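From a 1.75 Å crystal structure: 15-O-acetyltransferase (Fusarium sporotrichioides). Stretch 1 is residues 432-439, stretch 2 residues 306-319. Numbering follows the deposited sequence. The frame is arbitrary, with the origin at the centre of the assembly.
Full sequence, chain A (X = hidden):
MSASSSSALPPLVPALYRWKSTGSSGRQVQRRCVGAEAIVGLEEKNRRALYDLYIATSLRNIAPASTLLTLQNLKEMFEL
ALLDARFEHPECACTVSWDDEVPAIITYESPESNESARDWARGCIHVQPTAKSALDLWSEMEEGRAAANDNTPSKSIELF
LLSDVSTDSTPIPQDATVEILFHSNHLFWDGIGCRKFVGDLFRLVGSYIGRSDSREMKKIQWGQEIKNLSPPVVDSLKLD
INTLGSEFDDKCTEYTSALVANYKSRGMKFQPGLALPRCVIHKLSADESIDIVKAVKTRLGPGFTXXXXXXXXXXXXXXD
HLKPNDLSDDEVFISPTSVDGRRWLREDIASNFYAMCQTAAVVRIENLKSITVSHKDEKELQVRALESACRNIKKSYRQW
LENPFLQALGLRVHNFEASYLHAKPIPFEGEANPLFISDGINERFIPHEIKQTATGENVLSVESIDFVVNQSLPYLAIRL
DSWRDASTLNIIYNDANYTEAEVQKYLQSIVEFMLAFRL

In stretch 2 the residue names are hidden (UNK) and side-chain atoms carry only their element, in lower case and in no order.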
ATOM      1  N   ALA A 432     -10.540  16.732 -10.093  1.00 16.44           N
ATOM      2  CA  ALA A 432     -10.342  15.870  -8.935  1.00 15.95           C
ATOM      3  C   ALA A 432      -9.074  16.301  -8.239  1.00 15.63           C
ATOM      4  O   ALA A 432      -8.030  16.448  -8.878  1.00 15.33           O
ATOM      5  CB  ALA A 432     -10.218  14.427  -9.358  1.00 16.51           C
ATOM      6  N   ASN A 433      -9.161  16.521  -6.935  1.00 15.79           N
ATOM      7  CA  ASN A 433      -7.987  16.939  -6.200  1.00 16.29           C
ATOM      8  C   ASN A 433      -7.029  15.765  -5.932  1.00 15.25           C
ATOM      9  O   ASN A 433      -7.469  14.634  -5.752  1.00 13.62           O
ATOM     10  CB  ASN A 433      -8.371  17.683  -4.921  1.00 18.36           C
ATOM     11  CG  ASN A 433      -8.463  19.196  -5.140  1.00 21.98           C
ATOM     12  OD1 ASN A 433      -8.955  19.922  -4.283  1.00 28.15           O
ATOM     13  ND2 ASN A 433      -7.978  19.672  -6.301  1.00 22.55           N
ATOM     14  N   PRO A 434      -5.712  16.038  -5.951  1.00 14.90           N
ATOM     15  CA  PRO A 434      -4.766  14.997  -5.582  1.00 13.97           C
ATOM     16  C   PRO A 434      -5.029  14.442  -4.179  1.00 13.41           C
ATOM     17  O   PRO A 434      -5.524  15.150  -3.277  1.00 13.03           O
ATOM     18  CB  PRO A 434      -3.410  15.713  -5.670  1.00 14.62           C
ATOM     19  CG  PRO A 434      -3.675  16.827  -6.668  1.00 16.18           C
ATOM     20  CD  PRO A 434      -5.028  17.290  -6.323  1.00 14.60           C
ATOM     21  N   LEU A 435      -4.684  13.170  -4.002  1.00 13.01           N
ATOM     22  CA  LEU A 435      -4.798  12.521  -2.712  1.00 13.44           C
ATOM     23  C   LEU A 435      -3.397  12.146  -2.221  1.00 13.21           C
ATOM     24  O   LEU A 435      -2.569  11.692  -3.004  1.00 13.62           O
ATOM     25  CB  LEU A 435      -5.662  11.258  -2.820  1.00 13.70           C
ATOM     26  CG  LEU A 435      -5.840  10.460  -1.505  1.00 13.48           C
ATOM     27  CD1 LEU A 435      -6.731  11.221  -0.513  1.00 16.03           C
ATOM     28  CD2 LEU A 435      -6.407   9.084  -1.800  1.00 15.47           C
ATOM     29  N   PHE A 436      -3.145  12.358  -0.933  1.00 13.97           N
ATOM     30  CA  PHE A 436      -1.873  11.944  -0.332  1.00 14.60           C
ATOM     31  C   PHE A 436      -2.010  10.662   0.490  1.00 15.28           C
ATOM     32  O   PHE A 436      -2.929  10.530   1.309  1.00 14.90           O
ATOM     33  CB  PHE A 436      -1.334  13.065   0.562  1.00 14.64           C
ATOM     34  CG  PHE A 436      -0.061  12.703   1.271  1.00 14.87           C
ATOM     35  CD1 PHE A 436       1.113  12.470   0.543  1.00 15.73           C
ATOM     36  CD2 PHE A 436      -0.036  12.578   2.657  1.00 16.93           C
ATOM     37  CE1 PHE A 436       2.315  12.113   1.199  1.00 14.78           C
ATOM     38  CE2 PHE A 436       1.163  12.225   3.315  1.00 17.76           C
ATOM     39  CZ  PHE A 436       2.334  11.997   2.567  1.00 16.06           C
ATOM     40  N   ILE A 437      -1.074   9.735   0.260  1.00 16.46           N
ATOM     41  CA  ILE A 437      -0.984   8.504   1.026  1.00 17.79           C
ATOM     42  C   ILE A 437       0.431   8.397   1.577  1.00 18.18           C
ATOM     43  O   ILE A 437       1.398   8.416   0.812  1.00 18.37           O
ATOM     44  CB  ILE A 437      -1.303   7.247   0.174  1.00 18.30           C
ATOM     45  CG1 ILE A 437      -2.641   7.394  -0.556  1.00 18.65           C
ATOM     46  CG2 ILE A 437      -1.309   6.031   1.079  1.00 18.91           C
ATOM     47  CD1 ILE A 437      -2.499   7.743  -2.058  1.00 21.01           C
ATOM     48  N   SER A 438       0.559   8.339   2.899  1.00 19.32           N
ATOM     49  CA  SER A 438       1.861   8.116   3.506  1.00 19.92           C
ATOM     50  C   SER A 438       2.095   6.617   3.760  1.00 19.60           C
ATOM     51  O   SER A 438       1.314   5.957   4.466  1.00 18.69           O
ATOM     52  CB  SER A 438       1.983   8.904   4.807  1.00 20.69           C
ATOM     53  OG  SER A 438       3.272   8.718   5.362  1.00 25.68           O
ATOM     54  N   ASP A 439       3.165   6.088   3.170  1.00 19.03           N
ATOM     55  CA  ASP A 439       3.569   4.689   3.371  1.00 19.18           C
ATOM     56  C   ASP A 439       4.597   4.524   4.511  1.00 18.92           C
ATOM     57  O   ASP A 439       4.839   3.400   4.978  1.00 18.86           O
ATOM     58  CB  ASP A 439       4.141   4.113   2.078  1.00 19.16           C
ATOM     59  CG  ASP A 439       3.087   3.891   1.001  1.00 21.88           C
ATOM     60  OD1 ASP A 439       1.962   3.459   1.332  1.00 22.83           O
ATOM     61  OD2 ASP A 439       3.398   4.122  -0.192  1.00 24.30           O
ATOM     62  N   UNK A 306       7.565  14.780   8.117  1.00 13.76           N
ATOM     63  CA  UNK A 306       7.714  14.984   6.688  1.00 13.14           C
ATOM     64  C   UNK A 306       6.428  14.637   5.924  1.00 13.24           C
ATOM     65  O   UNK A 306       6.182  15.196   4.863  1.00 12.60           O
ATOM     66  c   UNK A 306       8.805  12.689   6.370  1.00 13.24           C
ATOM     67  c   UNK A 306       8.949  14.202   6.165  1.00 13.25           C
ATOM     68  c   UNK A 306      10.706  14.121   4.290  1.00 13.49           C
ATOM     69  c   UNK A 306       9.284  14.566   4.724  1.00 13.22           C
ATOM     70  N   UNK A 307       5.598  13.738   6.462  1.00 13.13           N
ATOM     71  CA  UNK A 307       4.297  13.454   5.828  1.00 13.92           C
ATOM     72  C   UNK A 307       3.357  14.685   5.853  1.00 13.57           C
ATOM     73  O   UNK A 307       2.643  14.965   4.868  1.00 12.96           O
ATOM     74  o   UNK A 307       4.207  11.078   6.160  1.00 18.14           O
ATOM     75  c   UNK A 307       3.613  12.287   6.533  1.00 14.28           C
ATOM     76  N   UNK A 308       3.346  15.404   6.975  1.00 12.93           N
ATOM     77  CA  UNK A 308       2.602  16.671   7.060  1.00 12.40           C
ATOM     78  C   UNK A 308       3.133  17.645   6.022  1.00 12.07           C
ATOM     79  O   UNK A 308       2.370  18.274   5.293  1.00 11.85           O
ATOM     80  c   UNK A 308       2.736  17.312   8.443  1.00 12.93           C
ATOM     81  c   UNK A 308       2.128  16.506   9.544  1.00 15.20           C
ATOM     82  c   UNK A 308       0.931  15.881   9.639  1.00 18.33           C
ATOM     83  n   UNK A 308       0.875  15.301  10.886  1.00 18.36           N
ATOM     84  n   UNK A 308       2.772  16.284  10.740  1.00 17.36           N
ATOM     85  c   UNK A 308       1.997  15.564  11.531  1.00 18.56           C
ATOM     86  N   UNK A 309       4.454  17.769   5.971  1.00 10.99           N
ATOM     87  CA  UNK A 309       5.091  18.712   5.049  1.00 10.56           C
ATOM     88  C   UNK A 309       4.771  18.359   3.603  1.00 10.25           C
ATOM     89  O   UNK A 309       4.534  19.241   2.782  1.00  9.42           O
ATOM     90  c   UNK A 309       6.858  21.198   4.727  1.00  8.62           C
ATOM     91  c   UNK A 309       7.259  19.763   4.318  1.00  9.94           C
ATOM     92  c   UNK A 309       8.774  19.620   4.268  1.00 14.07           C
ATOM     93  c   UNK A 309       6.604  18.735   5.256  1.00  9.89           C
ATOM     94  N   UNK A 310       4.790  17.063   3.291  1.00  9.76           N
ATOM     95  CA  UNK A 310       4.448  16.640   1.940  1.00  9.79           C
ATOM     96  C   UNK A 310       3.005  17.035   1.591  1.00  9.30           C
ATOM     97  O   UNK A 310       2.731  17.531   0.505  1.00  8.47           O
ATOM     98  c   UNK A 310       4.681  15.123   1.721  1.00 10.61           C
ATOM     99  o   UNK A 310       6.038  14.820   2.058  1.00 11.01           O
ATOM    100  c   UNK A 310       4.452  14.741   0.279  1.00 11.56           C
ATOM    101  N   UNK A 311       2.087  16.784   2.509  1.00  9.65           N
ATOM    102  CA  UNK A 311       0.698  17.170   2.274  1.00 10.24           C
ATOM    103  C   UNK A 311       0.559  18.696   2.067  1.00  9.64           C
ATOM    104  O   UNK A 311      -0.235  19.152   1.228  1.00  8.93           O
ATOM    105  c   UNK A 311      -0.191  16.658   3.419  1.00 10.76           C
ATOM    106  o   UNK A 311      -3.159  15.490   2.402  1.00 13.19           O
ATOM    107  c   UNK A 311      -2.423  16.472   2.187  1.00 12.21           C
ATOM    108  c   UNK A 311      -1.655  17.108   3.330  1.00 11.23           C
ATOM    109  n   UNK A 311      -2.283  17.033   0.975  1.00 10.12           N
ATOM    110  N   UNK A 312       1.321  19.470   2.843  1.00  9.21           N
ATOM    111  CA  UNK A 312       1.381  20.917   2.687  1.00  9.52           C
ATOM    112  C   UNK A 312       1.869  21.314   1.273  1.00  9.54           C
ATOM    113  O   UNK A 312       1.276  22.179   0.605  1.00 10.56           O
ATOM    114  c   UNK A 312       2.294  21.504   3.764  1.00  9.34           C
ATOM    115  N   UNK A 313       2.946  20.669   0.824  1.00  9.12           N
ATOM    116  CA  UNK A 313       3.563  20.979  -0.455  1.00  9.13           C
ATOM    117  C   UNK A 313       2.629  20.611  -1.626  1.00  9.64           C
ATOM    118  O   UNK A 313       2.555  21.324  -2.649  1.00  9.61           O
ATOM    119  c   UNK A 313       4.910  20.249  -0.560  1.00  9.33           C
ATOM    120  N   UNK A 314       1.892  19.516  -1.441  1.00  9.33           N
ATOM    121  CA  UNK A 314       0.859  19.102  -2.394  1.00 10.17           C
ATOM    122  C   UNK A 314      -0.164  20.216  -2.615  1.00 10.18           C
ATOM    123  O   UNK A 314      -0.521  20.541  -3.758  1.00 10.82           O
ATOM    124  c   UNK A 314       0.854  15.306  -1.487  1.00 11.13           C
ATOM    125  c   UNK A 314       1.202  16.641  -2.196  1.00 10.20           C
ATOM    126  c   UNK A 314      -1.156  17.542  -2.630  1.00 11.80           C
ATOM    127  c   UNK A 314       0.196  17.779  -1.935  1.00  9.81           C
ATOM    128  N   UNK A 315      -0.623  20.784  -1.501  1.00 10.51           N
ATOM    129  CA  UNK A 315      -1.606  21.880  -1.519  1.00 10.95           C
ATOM    130  C   UNK A 315      -1.030  23.147  -2.133  1.00 10.86           C
ATOM    131  O   UNK A 315      -1.642  23.726  -3.043  1.00 10.27           O
ATOM    132  c   UNK A 315      -2.220  22.084  -0.121  1.00 10.47           C
ATOM    133  c   UNK A 315      -3.101  20.872   0.187  1.00 12.57           C
ATOM    134  c   UNK A 315      -3.077  23.349  -0.067  1.00 11.54           C
ATOM    135  N   UNK A 316       0.177  23.537  -1.720  1.00 10.85           N
ATOM    136  CA  UNK A 316       0.815  24.726  -2.333  1.00 11.32           C
ATOM    137  C   UNK A 316       1.049  24.538  -3.831  1.00 11.11           C
ATOM    138  O   UNK A 316       0.849  25.475  -4.622  1.00 11.34           O
ATOM    139  c   UNK A 316       1.047  25.709   0.601  1.00 11.88           C
ATOM    140  c   UNK A 316       3.383  26.404   0.160  1.00 12.49           C
ATOM    141  c   UNK A 316       2.137  25.100  -1.630  1.00 11.11           C
ATOM    142  c   UNK A 316       2.021  26.132  -0.474  1.00 13.17           C
ATOM    143  N   UNK A 317       1.452  23.329  -4.232  1.00 10.88           N
ATOM    144  CA  UNK A 317       1.667  23.030  -5.659  1.00 11.38           C
ATOM    145  C   UNK A 317       0.330  23.097  -6.419  1.00 11.56           C
ATOM    146  O   UNK A 317       0.263  23.569  -7.551  1.00 11.55           O
ATOM    147  c   UNK A 317       2.324  21.639  -5.834  1.00 11.06           C
ATOM    148  N   UNK A 318      -0.738  22.665  -5.765  1.00 12.09           N
ATOM    149  CA  UNK A 318      -2.067  22.721  -6.372  1.00 13.56           C
ATOM    150  C   UNK A 318      -2.526  24.177  -6.568  1.00 14.54           C
ATOM    151  O   UNK A 318      -3.000  24.547  -7.657  1.00 15.06           O
ATOM    152  c   UNK A 318      -4.655  21.237  -7.233  1.00 15.64           C
ATOM    153  c   UNK A 318      -3.077  21.965  -5.510  1.00 13.01           C
ATOM    154  c   UNK A 318      -4.528  22.023  -5.968  1.00 14.11           C
ATOM    155  c   UNK A 318      -5.419  21.452  -4.860  1.00 16.42           C
ATOM    156  N   UNK A 319      -2.373  24.980  -5.517  1.00 15.08           N
ATOM    157  CA  UNK A 319      -2.709  26.414  -5.549  1.00 16.17           C
ATOM    158  C   UNK A 319      -1.879  27.158  -6.586  1.00 17.67           C
ATOM    159  O   UNK A 319      -2.404  28.014  -7.314  1.00 17.82           O
ATOM    160  c   UNK A 319      -2.561  27.056  -4.158  1.00 16.50           C
ATOM    161  c   UNK A 319      -3.101  27.086  -1.685  1.00 16.71           C
ATOM    162  c   UNK A 319      -3.494  26.545  -3.054  1.00 16.90           C
ATOM    163  c   UNK A 319      -4.968  26.891  -3.363  1.00 20.57           C
TER
HETATM  164  O   HOH W   1      -3.859  15.775  -1.192  1.00 14.51           O
HETATM  165  O   HOH W   2      -4.756  14.022   0.843  1.00 17.34           O

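Position 306 opens the helix with four side-chain carbons, forked at the first, one arm two carbons long. That is isoleucine; partly exposed Ile306 stays clear of stretch 1. Position 307 carries one carbon and then one oxygen, the oxygen 2.7 Å from Ser438 OG, a hydrogen-bond distance between two hydroxyls. It is Ser307. Either hydroxyl could be the donor in the bond between Ser307 OG and Ser438 OG; the CA atoms of Ser307 and Ser438 lie 6.3 Å apart, so two short hydroxyl side chains can span the gap.

At 308 one carbon leads to a five-membered ring of three carbons and two nitrogens, the mark of histidine. His308 is partly exposed, its CA-to-CB bond points away from the strand, and its polar ring has a use there, ND1 bonding a residue just beyond the stretch. Position 309 has four carbons forked at the second, hence Leu309, apolar as suits a buried place out of reach of stretch 1.

At 310 the first carbon bears one oxygen and one carbon, and that terminal carbon lies 3.5 Å from Phe436 CE1. This is threonine. Thr310 suits a helix packed against an aromatic ring: its CG2 meets the ring, while OG1 donates to Ile306 O at 2.8 Å and so is satisfied within its own helix.

Position 311 shows three carbons, the third carrying an oxygen and a nitrogen; the oxygen lies 3.5 Å from Phe436 CB. This is glutamine, whose amide reaches the strand's backbone through two waters. Gln311 NE2 donates to water 1 (3.0 Å to its O), which donates to Pro434 O (2.7 Å from the same water O). Water 2 donates to Gln311 OE1 (2.7 Å from the water O) and accepts from Phe436 N (2.9 Å to that O). One amide thus serves both a carbonyl and an NH.

Positions 312 and 313 each have a single carbon: Ala312 and Ala313, small and apolar, suit buried sites out of the strand's reach. At 314 four carbons fork at the first; the longer arm's end carbon lies 3.5 Å from Phe436 CD1, the short arm's carbon 4.2 Å from Pro434 CB. This is isoleucine, and the branching of Ile314 serves both neighbours.

Position 315 has one carbon carrying two more, Val315; 316 has four carbons forked at the second, Leu316; 317 has one, Ala317. All three are apolar, fitting buried places that do not touch stretch 1. At 318, four carbons fork at the second, one end carbon 4.1 Å from Pro434 CD. Leu318 thus offers a methyl to the apolar proline ring. Position 319 has the same fork, Leu319, but is out of reach.

The contact runs nearly antiparallel, at 163°. Alternation along the strand turns Phe436 and Ser438 toward the helix and Leu435, Ile437 and Asp439 away. Phe436 is the centre; Pro434 extends the apolar packing at one end, the serine pair closes the other, and Gln311 links the backbone through water.

Stretch 2 (306-319) ISHLTQAAIVLALL
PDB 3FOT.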